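Local coordinates for cellulase (glycosyl hydrolase family 5) (Bacteroides ovatus, PDB 3ZMR), which hydrolyses internal beta-1,4-glucosidic linkages in the backbone of xyloglucan, retaining the beta configuration and releasing xyloglucan oligosaccharides, at residues A64-Q68 / L324-Q328; R111-S115 / N329-L333. One frame throughout, in Å; residues are numbered along the deposited sequence. Where two conformers were deposited one is given.

Contact 1. Residues A64-Q68 / L324-Q328; sequences ANDTQ and LDIVQ
Leu324 opens the contact by lodging one methyl group against the bend at 64-66. Its CG lies beside the backbone N (chi1 -60°), and from there the CD2 branch reaches the neighbouring segment: Leu324 CD2 comes to 3.7 Å from Asp66 CB, 3.8 Å from Asn65 O and 4.2 Å from Ala64 CB. Asp66 thus offers the aliphatic root of its side chain while its carboxylate leads away from the contact. The bend that receives the leucine is shaped by Asn65, whose OD1 takes two bonds from Thr67. Thr67 N approaches from above the carbonyl plane and closes an Asx turn, while Thr67 OG1, 2.7 Å from Asn65 OD1, lies in that plane on a lone pair. Further along, Asp325 contributes its backbone carbonyl. The extended side chain of Gln68 reaches over to it, and Gln68 NE2 donates a weak bond to Asp325 O at 3.4 Å with an N-H...O angle of 153°. Asp325 OD1 accepts from Ile326 N on the anti side at 2.8 Å and also pairs with Arg293 of helix 275-293. At Ile326 and Val327 the backbone passes the NE2 end of the Gln68 amide, with Ile326 C 3.7 Å from Gln68 NE2, while both side chains turn away toward Arg293 and His300. Gln328 ends the walk by laying its methylene against the other end of the same amide, Gln328 CG standing 3.5 Å from Gln68 OE1. The two amide planes are 75° apart, so they do not stack. This small surface patch, part apolar and part polar, is a domain interface, joining the loop between strands 55-62 and 71-78 of the BACON beta domain to the loop that leads into strand 331-337 of the catalytic TIM barrel.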
loop_
_atom_site.group_PDB
_atom_site.type_symbol
_atom_site.label_atom_id
_atom_site.label_comp_id
_atom_site.label_asym_id
_atom_site.label_seq_id
_atom_site.Cartn_x
_atom_site.Cartn_y
_atom_site.Cartn_z
ATOM N N ALA A 64 -8.085 -0.476 18.900
ATOM C CA ALA A 64 -8.428 0.630 18.005
ATOM C C ALA A 64 -9.936 0.651 17.787
ATOM O O ALA A 64 -10.566 -0.405 17.684
ATOM C CB ALA A 64 -7.712 0.473 16.669
ATOM N N ASN A 65 -10.515 1.855 17.786
ATOM C CA ASN A 65 -11.955 2.015 17.550
ATOM C C ASN A 65 -12.236 2.354 16.077
ATOM O O ASN A 65 -12.135 3.489 15.685
ATOM C CB ASN A 65 -12.527 3.105 18.451
ATOM C CG ASN A 65 -14.036 3.264 18.286
ATOM O OD1 ASN A 65 -14.691 2.418 17.672
ATOM N ND2 ASN A 65 -14.586 4.345 18.833
ATOM N N ASP A 66 -12.596 1.339 15.295
ATOM C CA ASP A 66 -12.978 1.498 13.885
ATOM C C ASP A 66 -14.503 1.551 13.670
ATOM O O ASP A 66 -14.980 1.419 12.536
ATOM C CB ASP A 66 -12.357 0.362 13.052
ATOM C CG ASP A 66 -12.823 -1.031 13.480
ATOM O OD1 ASP A 66 -13.449 -1.181 14.560
ATOM O OD2 ASP A 66 -12.544 -1.988 12.713
ATOM N N THR A 67 -15.273 1.769 14.746
ATOM C CA THR A 67 -16.752 1.738 14.652
ATOM C C THR A 67 -17.418 3.063 14.238
ATOM O O THR A 67 -18.632 3.113 13.980
ATOM C CB THR A 67 -17.391 1.325 15.976
ATOM O OG1 THR A 67 -17.283 2.408 16.906
ATOM C CG2 THR A 67 -16.753 0.035 16.516
ATOM N N GLN A 68 -16.640 4.144 14.232
ATOM C CA GLN A 68 -17.146 5.501 13.895
ATOM C C GLN A 68 -18.234 6.016 14.861
ATOM O O GLN A 68 -18.968 6.953 14.541
ATOM C CB GLN A 68 -17.612 5.583 12.417
ATOM C CG GLN A 68 -16.485 5.194 11.455
ATOM C CD GLN A 68 -16.797 5.434 9.985
ATOM O OE1 GLN A 68 -17.954 5.400 9.561
ATOM N NE2 GLN A 68 -15.749 5.647 9.190
ATOM N N LEU A 324 -7.337 3.097 10.248
ATOM C CA LEU A 324 -8.574 3.762 10.588
ATOM C C LEU A 324 -8.820 4.867 9.562
ATOM O O LEU A 324 -7.885 5.503 9.063
ATOM C CB LEU A 324 -8.502 4.402 11.991
ATOM C CG LEU A 324 -8.247 3.481 13.175
ATOM C CD1 LEU A 324 -8.064 4.331 14.438
ATOM C CD2 LEU A 324 -9.377 2.477 13.334
ATOM N N ASP A 325 -10.064 5.108 9.246
ATOM C CA ASP A 325 -10.421 6.107 8.237
ATOM C C ASP A 325 -11.716 6.826 8.692
ATOM O O ASP A 325 -12.434 6.357 9.580
ATOM C CB ASP A 325 -10.564 5.406 6.857
ATOM C CG ASP A 325 -10.492 6.364 5.650
ATOM O OD1 ASP A 325 -10.373 7.623 5.813
ATOM O OD2 ASP A 325 -10.498 5.830 4.509
ATOM N N ILE A 326 -11.999 7.953 8.045
ATOM C CA ILE A 326 -13.144 8.821 8.345
ATOM C C ILE A 326 -14.332 8.543 7.404
ATOM O O ILE A 326 -15.441 9.019 7.649
ATOM C CB ILE A 326 -12.741 10.319 8.213
ATOM C CG1 ILE A 326 -13.805 11.266 8.804
ATOM C CG2 ILE A 326 -12.437 10.684 6.739
ATOM C CD1 ILE A 326 -13.963 11.155 10.297
ATOM N N VAL A 327 -14.097 7.745 6.350
ATOM C CA VAL A 327 -15.109 7.279 5.398
ATOM C C VAL A 327 -15.007 5.769 5.327
ATOM O O VAL A 327 -13.950 5.197 5.615
ATOM C CB VAL A 327 -14.963 7.870 3.998
ATOM C CG1 VAL A 327 -15.421 9.316 3.975
ATOM C CG2 VAL A 327 -13.538 7.683 3.483
ATOM N N GLN A 328 -16.124 5.136 4.977
ATOM C CA GLN A 328 -16.197 3.683 4.887
ATOM C C GLN A 328 -15.786 3.210 3.478
ATOM O O GLN A 328 -16.188 3.797 2.462
ATOM C CB GLN A 328 -17.599 3.136 5.217
ATOM C CG GLN A 328 -18.072 3.405 6.642
ATOM C CD GLN A 328 -19.330 2.622 7.032
ATOM O OE1 GLN A 328 -19.289 1.399 7.183
ATOM N NE2 GLN A 328 -20.433 3.329 7.227
#

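Contact 2. Residues R111-S115 / N329-L333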
loop_
_atom_site.group_PDB
_atom_site.type_symbol
_atom_site.label_atom_id
_atom_site.label_comp_id
_atom_site.label_asym_id
_atom_site.label_seq_id
_atom_site.Cartn_x
_atom_site.Cartn_y
_atom_site.Cartn_z
ATOM N N ARG A 111 -18.041 9.161 -7.193
ATOM C CA ARG A 111 -19.180 8.242 -7.265
ATOM C C ARG A 111 -19.377 7.501 -5.954
ATOM O O ARG A 111 -18.425 7.218 -5.223
ATOM C CB ARG A 111 -18.985 7.249 -8.391
ATOM C CG ARG A 111 -19.010 7.911 -9.774
ATOM C CD ARG A 111 -18.508 6.941 -10.831
ATOM N NE ARG A 111 -17.057 6.837 -10.757
ATOM C CZ ARG A 111 -16.317 6.048 -11.519
ATOM N NH1 ARG A 111 -16.881 5.201 -12.391
ATOM N NH2 ARG A 111 -15.002 6.116 -11.401
ATOM N N ASP A 112 -20.631 7.145 -5.676
ATOM C CA ASP A 112 -20.955 6.375 -4.489
ATOM C C ASP A 112 -20.671 4.889 -4.747
ATOM O O ASP A 112 -21.591 4.052 -4.921
ATOM C CB ASP A 112 -22.417 6.577 -4.094
ATOM C CG ASP A 112 -22.730 6.016 -2.731
ATOM O OD1 ASP A 112 -21.818 5.711 -1.953
ATOM O OD2 ASP A 112 -23.919 5.927 -2.417
ATOM N N LEU A 113 -19.375 4.571 -4.755
ATOM C CA LEU A 113 -18.855 3.225 -5.012
ATOM C C LEU A 113 -17.833 2.872 -3.943
ATOM O O LEU A 113 -16.973 3.694 -3.625
ATOM C CB LEU A 113 -18.170 3.184 -6.383
ATOM C CG LEU A 113 -19.043 3.415 -7.617
ATOM C CD1 LEU A 113 -18.175 3.525 -8.850
ATOM C CD2 LEU A 113 -20.064 2.283 -7.736
ATOM N N THR A 114 -17.912 1.663 -3.404
ATOM C CA THR A 114 -16.863 1.172 -2.530
ATOM C C THR A 114 -15.579 0.984 -3.359
ATOM O O THR A 114 -15.635 0.875 -4.579
ATOM C CB THR A 114 -17.204 -0.154 -1.869
ATOM O OG1 THR A 114 -17.321 -1.123 -2.906
ATOM C CG2 THR A 114 -18.493 -0.058 -1.066
ATOM N N SER A 115 -14.434 0.963 -2.683
ATOM C CA SER A 115 -13.187 0.634 -3.373
ATOM C C SER A 115 -13.318 -0.712 -4.091
ATOM O O SER A 115 -12.796 -0.891 -5.193
ATOM C CB SER A 115 -12.005 0.691 -2.440
ATOM O OG SER A 115 -11.760 2.028 -2.066
ATOM N N ASN A 329 -14.950 2.167 3.466
ATOM C CA ASN A 329 -14.710 1.353 2.260
ATOM C C ASN A 329 -14.108 2.188 1.100
ATOM O O ASN A 329 -14.587 2.108 -0.062
ATOM C CB ASN A 329 -16.000 0.636 1.803
ATOM C CG ASN A 329 -16.588 -0.233 2.879
ATOM O OD1 ASN A 329 -17.788 -0.148 3.151
ATOM N ND2 ASN A 329 -15.785 -1.048 3.488
ATOM N N ARG A 330 -13.085 2.992 1.432
ATOM C CA ARG A 330 -12.380 3.788 0.419
ATOM C C ARG A 330 -10.865 3.547 0.459
ATOM O O ARG A 330 -10.071 4.446 0.101
ATOM C CB ARG A 330 -12.701 5.276 0.542
ATOM C CG ARG A 330 -14.150 5.661 0.243
ATOM C CD ARG A 330 -14.571 5.293 -1.174
ATOM N NE ARG A 330 -15.880 5.845 -1.560
ATOM C CZ ARG A 330 -17.056 5.320 -1.211
ATOM N NH1 ARG A 330 -17.113 4.198 -0.483
ATOM N NH2 ARG A 330 -18.179 5.907 -1.627
ATOM N N ILE A 331 -10.479 2.335 0.865
ATOM C CA ILE A 331 -9.079 1.906 0.915
ATOM C C ILE A 331 -8.855 0.590 0.161
ATOM O O ILE A 331 -9.600 -0.390 0.282
ATOM C CB ILE A 331 -8.552 1.778 2.359
ATOM C CG1 ILE A 331 -8.541 3.177 3.030
ATOM C CG2 ILE A 331 -7.127 1.199 2.367
ATOM C CD1 ILE A 331 -8.160 3.238 4.477
ATOM N N PHE A 332 -7.799 0.605 -0.647
ATOM C CA PHE A 332 -7.245 -0.598 -1.296
ATOM C C PHE A 332 -5.959 -1.035 -0.575
ATOM O O PHE A 332 -5.202 -0.176 -0.095
ATOM C CB PHE A 332 -6.740 -0.290 -2.714
ATOM C CG PHE A 332 -7.791 -0.075 -3.772
ATOM C CD1 PHE A 332 -8.550 1.089 -3.844
ATOM C CD2 PHE A 332 -7.920 -1.007 -4.800
ATOM C CE1 PHE A 332 -9.469 1.284 -4.886
ATOM C CE2 PHE A 332 -8.825 -0.831 -5.832
ATOM C CZ PHE A 332 -9.608 0.316 -5.893
ATOM N N LEU A 333 -5.665 -2.333 -0.631
ATOM C CA LEU A 333 -4.338 -2.868 -0.305
ATOM C C LEU A 333 -3.532 -3.010 -1.596
ATOM O O LEU A 333 -4.083 -3.376 -2.654
ATOM C CB LEU A 333 -4.474 -4.267 0.318
ATOM C CG LEU A 333 -3.184 -5.062 0.539
ATOM C CD1 LEU A 333 -2.327 -4.403 1.602
ATOM C CD2 LEU A 333 -3.527 -6.456 1.001
HETATM O O HOH W 1 -18.193 9.148 -2.614
HETATM O O HOH W 2 -20.399 3.520 -1.584
#
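Ser115 and Asn329 form the tight end of this contact: Ser115 N donates to Asn329 O at 2.9 Å and 162°. Ser115 OG, placed beside its own backbone N (chi1 -69°), packs 3.1 Å from Arg330 C and finds its stronger polar partner in His303. Against Ser115 lies the Phe332 ring, with Phe332 CE1 3.6 Å from Ser115 CB and Phe332 CZ 3.5 Å from Ser115 O. Shortening Phe332 to an alanine is likely to open a gap beside Ser115 CB and leave the first turn of helix 115-122 less firmly seated. Here the N-terminus of that helix, with Thr114 at the N-cap, sits against the start of strand 331-337, one of the eight parallel strands of the TIM barrel. Toward solvent the packing gives way to a looser, charged edge. In the conformer described here, one of two deposited, Arg330 bends at chi2 (-60°) and lays its guanidinium flat over Leu113 O, without a hydrogen bond to it. In that conformer Asp112 OD1, at the guanidinium edge, makes a long salt bridge to Arg330 NH2, 3.7 Å away, and a water donating to Asp112 OD1 accepts from Arg330 NH2 at 3.3 Å.

Overall arrangement
The two contacts share one continuous run of chain, 324-333, which passes from a surface loop into strand 331-337 of the barrel. Contact 1, at the surface, uses the loop half to meet the BACON domain; contact 2, partly buried, uses the turn into the strand and its first residues to meet the entry to helix 115-122. Their centres are 14 Å apart, yet they touch where Asp325 OD2 packs against Ile331 CD1 at 3.5 Å. Contact 1 rests on a single leucine methyl and one weak amide bond; contact 2 has a backbone bond and an aromatic ring on its buried side and, in the given Arg330 conformer, a long, water-bridged charge pair on its exposed side. Both lie away from the annotated substrate-binding and active-site residues.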